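Local coordinates for peptidase S9 prolyl oligopeptidase catalytic domain-containing protein (Pyrococcus horikoshii, PDB 4HXE) that probably acts as a serine peptidase of the prolyl oligopeptidase family, pairing an alpha/beta-hydrolase domain with a beta-propeller, at residues Leu312-Glu317 with Tyr326-Glu331. Numbering follows the deposited sequence.
Sequences LIYLKE and YLWDGE. With HEZ (hexane-1,6-diol), chain E.
Tyr326 sets CG anti to its carbonyl carbon (chi1 -67°), which carries its ring past its partner Tyr314 to Lys316 of strand 312-317. Tyr314 holds CG between its backbone N and carbonyl carbon, a rotamer (chi1 48°) that swings its ring across to the CB of Tyr326. That CB sits over the Tyr314 ring face, 3.5 Å from CE2, a CH-pi contact. The two rings are nearly parallel, 8° apart, but slid past each other with little overlap. Trp328 CB meets the edge of the Tyr314 ring, 3.7 Å from CE1. The Lys316 chain bends at chi3 and lays CE over the Tyr326 ring, 3.4 Å from CZ. Lys316 NZ makes an off-centre cation-pi contact with that ring and a salt bridge to Glu332 OE2; Tyr314 OH hydrogen-bonds OE1 of the same carboxylate. A water joins Lys316 NZ to Tyr326 OH. Without the ring, as with an alanine at Tyr326, the Lys316 chain would probably lose its aromatic platform and be freer to turn. Tyr314 and Tyr326 are a hydrogen-bonded antiparallel pair, with Tyr326 N to Tyr314 O at 2.8 Å and Tyr314 N to Tyr326 O at 2.9 Å. On the other sheet face, Ile313 CG2 meets Leu327 CD1 at 4.1 Å. These strands form a beta hairpin at the centre of a four-stranded antiparallel propeller blade. Strand 302-308 flanks 312-317, strand 332-334 follows 324-328, Leu286 of strand 283-289 packs on Tyr314, and strand 16-23 packs against Ile313.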
loop_
_atom_site.group_PDB
_atom_site.type_symbol
_atom_site.label_atom_id
_atom_site.label_comp_id
_atom_site.label_asym_id
_atom_site.label_seq_id
_atom_site.Cartn_x
_atom_site.Cartn_y
_atom_site.Cartn_z
ATOM N N LEU A 312 -8.624 48.490 -13.031
ATOM C CA LEU A 312 -7.561 47.950 -13.877
ATOM C C LEU A 312 -6.370 47.553 -13.014
ATOM O O LEU A 312 -5.814 48.378 -12.285
ATOM C CB LEU A 312 -7.105 48.984 -14.919
ATOM C CG LEU A 312 -5.836 48.671 -15.707
ATOM C CD1 LEU A 312 -5.955 47.499 -16.675
ATOM C CD2 LEU A 312 -5.357 49.880 -16.454
ATOM N N ILE A 313 -5.988 46.288 -13.093
ATOM C CA ILE A 313 -4.837 45.845 -12.299
ATOM C C ILE A 313 -3.847 45.279 -13.265
ATOM O O ILE A 313 -4.242 44.841 -14.332
ATOM C CB ILE A 313 -5.254 44.822 -11.245
ATOM C CG1 ILE A 313 -6.156 43.759 -11.895
ATOM C CG2 ILE A 313 -5.964 45.587 -10.118
ATOM C CD1 ILE A 313 -5.739 42.330 -11.700
ATOM N N TYR A 314 -2.559 45.296 -12.926
ATOM C CA TYR A 314 -1.586 44.608 -13.787
ATOM C C TYR A 314 -0.364 44.140 -12.979
ATOM O O TYR A 314 -0.104 44.620 -11.849
ATOM C CB TYR A 314 -1.135 45.521 -14.953
ATOM C CG TYR A 314 -0.740 46.921 -14.530
ATOM C CD1 TYR A 314 -1.696 47.921 -14.464
ATOM C CD2 TYR A 314 0.595 47.218 -14.155
ATOM C CE1 TYR A 314 -1.357 49.223 -14.110
ATOM C CE2 TYR A 314 0.983 48.489 -13.805
ATOM C CZ TYR A 314 -0.030 49.488 -13.769
ATOM O OH TYR A 314 0.244 50.739 -13.434
ATOM N N LEU A 315 0.354 43.193 -13.567
ATOM C CA LEU A 315 1.570 42.646 -13.009
ATOM C C LEU A 315 2.735 43.326 -13.752
ATOM O O LEU A 315 2.733 43.429 -14.967
ATOM C CB LEU A 315 1.609 41.141 -13.243
ATOM C CG LEU A 315 0.762 40.275 -12.326
ATOM C CD1 LEU A 315 0.978 38.821 -12.753
ATOM C CD2 LEU A 315 1.163 40.404 -10.861
ATOM N N LYS A 316 3.683 43.859 -13.006
ATOM C CA LYS A 316 4.758 44.612 -13.603
ATOM C C LYS A 316 5.991 43.978 -13.053
ATOM O O LYS A 316 6.142 43.845 -11.822
ATOM C CB LYS A 316 4.731 46.100 -13.197
ATOM C CG LYS A 316 6.047 46.753 -13.646
ATOM C CD LYS A 316 6.081 48.244 -13.555
ATOM C CE LYS A 316 5.575 48.791 -12.255
ATOM N NZ LYS A 316 5.927 50.219 -12.268
ATOM N N GLU A 317 6.836 43.520 -13.977
ATOM C CA GLU A 317 8.117 43.001 -13.625
ATOM C C GLU A 317 9.212 44.008 -14.078
ATOM O O GLU A 317 8.997 44.746 -15.028
ATOM C CB GLU A 317 8.241 41.667 -14.332
ATOM C CG GLU A 317 9.561 41.023 -14.121
ATOM C CD GLU A 317 9.486 39.558 -14.522
ATOM O OE1 GLU A 317 10.299 39.114 -15.349
ATOM O OE2 GLU A 317 8.607 38.862 -13.978
ATOM N N TYR A 326 -0.103 45.783 -9.309
ATOM C CA TYR A 326 -0.387 47.239 -9.272
ATOM C C TYR A 326 -1.808 47.466 -9.646
ATOM O O TYR A 326 -2.400 46.632 -10.309
ATOM C CB TYR A 326 0.468 47.960 -10.333
ATOM C CG TYR A 326 1.942 47.883 -9.969
ATOM C CD1 TYR A 326 2.662 46.694 -10.171
ATOM C CD2 TYR A 326 2.590 48.954 -9.354
ATOM C CE1 TYR A 326 4.001 46.597 -9.772
ATOM C CE2 TYR A 326 3.940 48.876 -8.974
ATOM C CZ TYR A 326 4.641 47.693 -9.196
ATOM O OH TYR A 326 5.968 47.584 -8.827
ATOM N N LEU A 327 -2.335 48.608 -9.235
ATOM C CA LEU A 327 -3.700 49.015 -9.545
ATOM C C LEU A 327 -3.525 50.356 -10.219
ATOM O O LEU A 327 -2.671 51.135 -9.791
ATOM C CB LEU A 327 -4.474 49.202 -8.236
ATOM C CG LEU A 327 -5.747 50.054 -8.169
ATOM C CD1 LEU A 327 -6.904 49.430 -8.911
ATOM C CD2 LEU A 327 -6.159 50.255 -6.723
ATOM N N TRP A 328 -4.294 50.635 -11.284
ATOM C CA TRP A 328 -4.182 51.949 -11.896
ATOM C C TRP A 328 -5.391 52.794 -11.586
ATOM O O TRP A 328 -6.511 52.310 -11.733
ATOM C CB TRP A 328 -3.830 51.873 -13.386
ATOM C CG TRP A 328 -3.388 53.207 -13.956
ATOM C CD1 TRP A 328 -2.133 53.819 -13.856
ATOM C CD2 TRP A 328 -4.222 54.161 -14.696
ATOM N NE1 TRP A 328 -2.128 55.042 -14.490
ATOM C CE2 TRP A 328 -3.360 55.306 -15.008
ATOM C CE3 TRP A 328 -5.547 54.163 -15.132
ATOM C CZ2 TRP A 328 -3.823 56.387 -15.713
ATOM C CZ3 TRP A 328 -6.002 55.248 -15.867
ATOM C CH2 TRP A 328 -5.161 56.340 -16.144
ATOM N N ASP A 329 -5.158 54.032 -11.113
ATOM C CA ASP A 329 -6.209 54.936 -10.538
ATOM C C ASP A 329 -7.029 55.705 -11.585
ATOM O O ASP A 329 -8.255 55.714 -11.455
ATOM C CB ASP A 329 -5.696 55.826 -9.391
ATOM C CG ASP A 329 -5.894 55.188 -8.032
ATOM O OD1 ASP A 329 -7.036 54.776 -7.733
ATOM O OD2 ASP A 329 -4.930 55.097 -7.245
ATOM N N GLY A 330 -6.435 56.468 -12.511
ATOM C CA GLY A 330 -5.568 57.623 -12.234
ATOM C C GLY A 330 -4.067 57.621 -12.277
ATOM O O GLY A 330 -3.455 58.312 -13.078
ATOM N N GLU A 331 -3.480 56.888 -11.344
ATOM C CA GLU A 331 -2.063 56.907 -11.101
ATOM C C GLU A 331 -1.748 55.437 -10.793
ATOM O O GLU A 331 -2.632 54.670 -10.369
ATOM C CB GLU A 331 -1.838 57.802 -9.881
ATOM C CG GLU A 331 -0.633 58.719 -9.866
ATOM C CD GLU A 331 -0.338 59.185 -8.433
HETATM O O1 HEZ E . 8.843 48.931 -3.957
HETATM C C1 HEZ E . 9.502 49.086 -5.234
HETATM C C2 HEZ E . 9.826 47.677 -5.720
HETATM C C3 HEZ E . 9.634 47.447 -7.204
HETATM C C4 HEZ E . 8.816 46.175 -7.501
HETATM C C5 HEZ E . 9.156 45.805 -8.934
HETATM C C6 HEZ E . 8.325 44.695 -9.589
HETATM O O6 HEZ E . 7.057 45.290 -9.836
HETATM O O HOH W 1 -8.697 50.586 -11.525
HETATM O O HOH W 2 7.236 49.700 -9.692
#